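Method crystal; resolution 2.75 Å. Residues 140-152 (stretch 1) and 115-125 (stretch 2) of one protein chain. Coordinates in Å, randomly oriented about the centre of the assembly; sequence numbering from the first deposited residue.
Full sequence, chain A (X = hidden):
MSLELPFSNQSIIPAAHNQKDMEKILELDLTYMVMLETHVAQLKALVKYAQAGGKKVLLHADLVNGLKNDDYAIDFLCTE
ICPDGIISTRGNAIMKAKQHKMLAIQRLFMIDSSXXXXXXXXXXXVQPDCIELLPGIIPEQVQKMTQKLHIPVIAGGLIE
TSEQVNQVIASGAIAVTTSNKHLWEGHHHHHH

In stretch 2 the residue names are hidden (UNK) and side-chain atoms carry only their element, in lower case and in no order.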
# COMPACT_ATOMS: atom_id res chain seq x y z
N GLU A 140 12.36 14.26 -3.82
CA GLU A 140 13.73 14.17 -3.33
C GLU A 140 13.87 13.31 -2.08
O GLU A 140 14.93 12.73 -1.85
CB GLU A 140 14.33 15.56 -3.14
CG GLU A 140 14.86 16.16 -4.44
CD GLU A 140 14.63 17.65 -4.56
OE1 GLU A 140 15.62 18.41 -4.68
OE2 GLU A 140 13.45 18.08 -4.55
N GLN A 141 12.80 13.21 -1.28
CA GLN A 141 12.79 12.32 -0.11
C GLN A 141 12.64 10.87 -0.52
O GLN A 141 13.17 9.98 0.15
CB GLN A 141 11.70 12.70 0.89
CG GLN A 141 12.04 13.89 1.81
CD GLN A 141 13.43 13.80 2.45
OE1 GLN A 141 13.76 12.83 3.13
NE2 GLN A 141 14.24 14.82 2.23
N VAL A 142 11.91 10.64 -1.60
CA VAL A 142 11.74 9.30 -2.18
C VAL A 142 13.07 8.85 -2.79
O VAL A 142 13.45 7.67 -2.69
CB VAL A 142 10.57 9.28 -3.20
CG1 VAL A 142 10.52 7.97 -3.99
CG2 VAL A 142 9.25 9.48 -2.46
N GLN A 143 13.79 9.80 -3.38
CA GLN A 143 15.13 9.57 -3.92
C GLN A 143 16.13 9.18 -2.82
O GLN A 143 16.79 8.15 -2.94
CB GLN A 143 15.61 10.81 -4.69
CG GLN A 143 16.87 10.57 -5.52
CD GLN A 143 17.02 11.58 -6.66
OE1 GLN A 143 16.80 12.78 -6.48
NE2 GLN A 143 17.40 11.09 -7.83
N LYS A 144 16.20 9.99 -1.76
CA LYS A 144 17.06 9.73 -0.60
C LYS A 144 16.80 8.35 0.01
O LYS A 144 17.74 7.65 0.39
CB LYS A 144 16.84 10.78 0.49
CG LYS A 144 17.62 12.08 0.34
CD LYS A 144 17.26 13.04 1.49
CE LYS A 144 17.74 14.46 1.23
NZ LYS A 144 19.16 14.66 1.61
N MET A 145 15.53 7.98 0.10
CA MET A 145 15.13 6.75 0.77
C MET A 145 15.53 5.52 -0.05
O MET A 145 16.02 4.53 0.50
CB MET A 145 13.63 6.73 1.03
CG MET A 145 13.24 7.07 2.46
SD MET A 145 12.80 5.62 3.43
CE MET A 145 14.38 4.77 3.51
N THR A 146 15.32 5.59 -1.36
CA THR A 146 15.58 4.46 -2.24
C THR A 146 17.07 4.13 -2.29
O THR A 146 17.45 2.97 -2.43
CB THR A 146 15.07 4.73 -3.67
OG1 THR A 146 15.32 6.10 -4.01
CG2 THR A 146 13.58 4.45 -3.77
N GLN A 147 17.90 5.16 -2.18
CA GLN A 147 19.35 4.99 -2.29
C GLN A 147 19.96 4.55 -0.96
O GLN A 147 21.17 4.59 -0.79
CB GLN A 147 20.00 6.28 -2.77
CG GLN A 147 20.05 6.42 -4.29
CD GLN A 147 20.23 7.86 -4.73
OE1 GLN A 147 21.07 8.59 -4.20
NE2 GLN A 147 19.44 8.28 -5.72
N LYS A 148 19.10 4.15 -0.03
CA LYS A 148 19.54 3.83 1.33
C LYS A 148 19.74 2.33 1.50
O LYS A 148 20.83 1.88 1.86
CB LYS A 148 18.53 4.35 2.35
CG LYS A 148 18.89 5.69 2.96
CD LYS A 148 19.90 5.54 4.08
CE LYS A 148 21.19 6.29 3.78
NZ LYS A 148 22.00 6.52 5.01
N LEU A 149 18.69 1.56 1.25
CA LEU A 149 18.73 0.12 1.44
C LEU A 149 18.59 -0.63 0.12
O LEU A 149 19.18 -1.68 -0.07
CB LEU A 149 17.62 -0.32 2.41
CG LEU A 149 17.59 0.39 3.77
CD1 LEU A 149 16.50 1.45 3.79
CD2 LEU A 149 17.39 -0.61 4.89
N HIS A 150 17.80 -0.06 -0.79
CA HIS A 150 17.06 -0.86 -1.76
C HIS A 150 16.22 -1.93 -1.06
O HIS A 150 16.55 -3.12 -1.10
CB HIS A 150 18.01 -1.51 -2.76
CG HIS A 150 17.50 -1.50 -4.17
ND1 HIS A 150 17.15 -0.34 -4.83
CD2 HIS A 150 17.28 -2.51 -5.04
CE1 HIS A 150 16.74 -0.64 -6.05
NE2 HIS A 150 16.81 -1.95 -6.20
N ILE A 151 15.14 -1.51 -0.42
CA ILE A 151 13.82 -2.05 -0.71
C ILE A 151 13.03 -1.13 -1.63
O ILE A 151 13.19 0.08 -1.60
CB ILE A 151 13.01 -2.28 0.59
CG1 ILE A 151 13.70 -3.32 1.47
CG2 ILE A 151 11.59 -2.72 0.26
CD1 ILE A 151 13.71 -2.96 2.94
N PRO A 152 12.17 -1.73 -2.46
CA PRO A 152 11.29 -0.96 -3.34
C PRO A 152 10.32 -0.08 -2.55
O PRO A 152 9.79 -0.52 -1.53
CB PRO A 152 10.52 -2.04 -4.09
CG PRO A 152 10.50 -3.20 -3.16
CD PRO A 152 11.81 -3.16 -2.43
N UNK A 115 10.76 11.21 12.49
CA UNK A 115 9.94 10.22 11.80
C UNK A 115 10.76 9.43 10.78
O UNK A 115 10.59 8.21 10.65
c UNK A 115 8.75 10.89 11.13
N UNK A 116 11.64 10.12 10.07
CA UNK A 116 12.60 9.48 9.18
C UNK A 116 13.48 8.50 9.95
O UNK A 116 13.48 7.31 9.65
c UNK A 116 13.95 9.87 6.08
c UNK A 116 14.78 9.38 5.08
c UNK A 116 16.55 9.12 6.69
c UNK A 116 13.46 10.54 8.46
o UNK A 116 16.90 8.52 4.39
c UNK A 116 14.39 9.99 7.39
c UNK A 116 15.70 9.62 7.68
c UNK A 116 16.08 9.00 5.39
N UNK A 117 14.20 9.00 10.96
CA UNK A 117 15.20 8.24 11.72
C UNK A 117 14.65 7.01 12.41
O UNK A 117 15.28 5.95 12.39
n UNK A 117 17.38 11.02 12.98
c UNK A 117 16.80 10.17 12.14
c UNK A 117 15.89 9.13 12.76
o UNK A 117 16.99 10.21 10.92
N UNK A 118 13.49 7.15 13.03
CA UNK A 118 12.83 6.04 13.71
C UNK A 118 12.26 5.06 12.70
O UNK A 118 12.27 3.85 12.92
n UNK A 118 10.80 9.32 18.73
c UNK A 118 11.21 7.96 16.69
c UNK A 118 11.83 8.78 17.81
c UNK A 118 12.29 7.31 15.86
c UNK A 118 11.74 6.54 14.65
N UNK A 119 11.80 5.60 11.57
CA UNK A 119 11.18 4.83 10.51
C UNK A 119 12.17 4.01 9.72
O UNK A 119 11.87 2.86 9.37
N UNK A 120 13.34 4.57 9.42
CA UNK A 120 14.40 3.82 8.74
C UNK A 120 14.96 2.72 9.64
O UNK A 120 15.32 1.65 9.17
c UNK A 120 16.31 5.47 9.25
c UNK A 120 15.02 5.68 7.11
c UNK A 120 15.55 4.72 8.16
N UNK A 121 14.98 2.99 10.95
CA UNK A 121 15.40 2.01 11.94
C UNK A 121 14.40 0.86 12.01
O UNK A 121 14.80 -0.30 12.18
c UNK A 121 15.58 2.68 13.31
N UNK A 122 13.11 1.17 11.85
CA UNK A 122 12.05 0.15 11.88
C UNK A 122 12.08 -0.71 10.62
O UNK A 122 11.93 -1.93 10.70
c UNK A 122 8.24 0.62 12.71
c UNK A 122 9.50 -0.16 12.38
c UNK A 122 9.83 -1.13 13.53
c UNK A 122 10.67 0.78 12.06
N UNK A 123 12.28 -0.06 9.47
CA UNK A 123 12.46 -0.73 8.18
C UNK A 123 13.65 -1.69 8.24
O UNK A 123 13.56 -2.83 7.76
c UNK A 123 12.67 0.32 7.05
c UNK A 123 11.51 2.31 5.97
c UNK A 123 11.34 1.00 6.71
c UNK A 123 13.23 -0.33 5.79
N UNK A 124 14.73 -1.24 8.86
CA UNK A 124 15.94 -2.04 9.03
C UNK A 124 15.66 -3.29 9.85
O UNK A 124 16.16 -4.37 9.53
c UNK A 124 17.04 -1.21 9.71
o UNK A 124 18.64 -0.68 7.36
c UNK A 124 18.91 -1.66 8.05
n UNK A 124 19.61 -2.69 7.59
c UNK A 124 18.45 -1.75 9.50
N UNK A 125 14.86 -3.13 10.90
CA UNK A 125 14.51 -4.23 11.81
C UNK A 125 13.58 -5.26 11.16
O UNK A 125 13.89 -6.45 11.16
c UNK A 125 13.91 -4.44 16.34
c UNK A 125 13.14 -4.72 13.96
n UNK A 125 13.49 -4.18 17.75
c UNK A 125 13.92 -3.68 13.12
c UNK A 125 12.77 -4.21 15.34

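Position 115 carries a single side-chain carbon, which lies well beyond reach of stretch 1; one carbon and nothing more is Ala115. Ala115 O accepts a helical hydrogen bond from the backbone N of position 119 (3.0 Å).

At position 116 one carbon leads to a ring of six carbons that bears an oxygen, and the ring sits among Gln141, Lys144, Met145 and Lys148. A phenol is the signature of Tyr116. With chi1 in the t well, the ring enters the hole formed by those four residues. Tyr116 CE1 lies 3.8 Å from Met145 CG, while Tyr116 OH comes within 3.7 Å of Lys148 CG. The sulfur approaches obliquely, Met145 SD standing 5.5 Å from the centroid of the Tyr116 ring. The hydroxyl makes no hydrogen bond to stretch 1, and the ring is held there by packing.

Position 117 has two carbons, the second carrying one oxygen and one nitrogen. This short amide, exposed and remote from stretch 1, is Asn117. Position 118 has four carbons in a row ending in nitrogen, an extended, exposed chain out of reach of stretch 1: Lys118.

No side-chain atom follows CA at position 119, which makes it Gly119. A CB in ideal geometry on Gly119 would lie 2.7 Å from Ala115 O, too close for this backbone, and would have nothing of stretch 1 near it.

Position 120 shows one carbon carrying two others, and a branch carbon meets Met145 CE. A three-carbon fork at CB identifies Val120, whose CA-to-CB bond points toward stretch 1; Val120 CG1 lies 3.8 Å from Met145 CE.

A lone carbon at position 121, exposed and out of reach, gives Ala121. Position 122 has four carbons forked at the second and makes no contact with stretch 1, as befits its place on the helix: Leu122.

Four carbons recur at position 123, but here the fork is at the first and one arm is two carbons long; the carbons reach Met145, Leu149 and Ile151. This is Ile123. It is buried and its CA-to-CB bond points toward stretch 1, where Ile123 CG2 lies 3.9 Å from Ile151 CD1 and 4.2 Å from Leu149 CD1. The longer arm brings Ile123 CD1 to 4.4 Å from Met145 SD.

Position 124 has three carbons, the third with one oxygen and one nitrogen, and its end comes up to Leu149. The longer amide is Gln124. Its CA-to-CB bond points sideways, yet its end comes nearer. The 2.8 Å between Gln124 OE1 and Leu149 CD2 is a clash in the model, not an attraction. Position 125, again four carbons in a row ending in nitrogen and out of reach of stretch 1, is Lys125.

The contact is a modest apolar one, burying 393 Å² in total without a hydrogen bond across it. The helices run in broadly the same direction, at 33°, with their axes 12.1 Å apart at closest approach, a gap spanned by side chains. Met145 touches Tyr116, Val120 and Ile123. Leu149 and Ile151 extend the packing around Ile123.

Stretch 2 (115-125) AYNKGVALIQK
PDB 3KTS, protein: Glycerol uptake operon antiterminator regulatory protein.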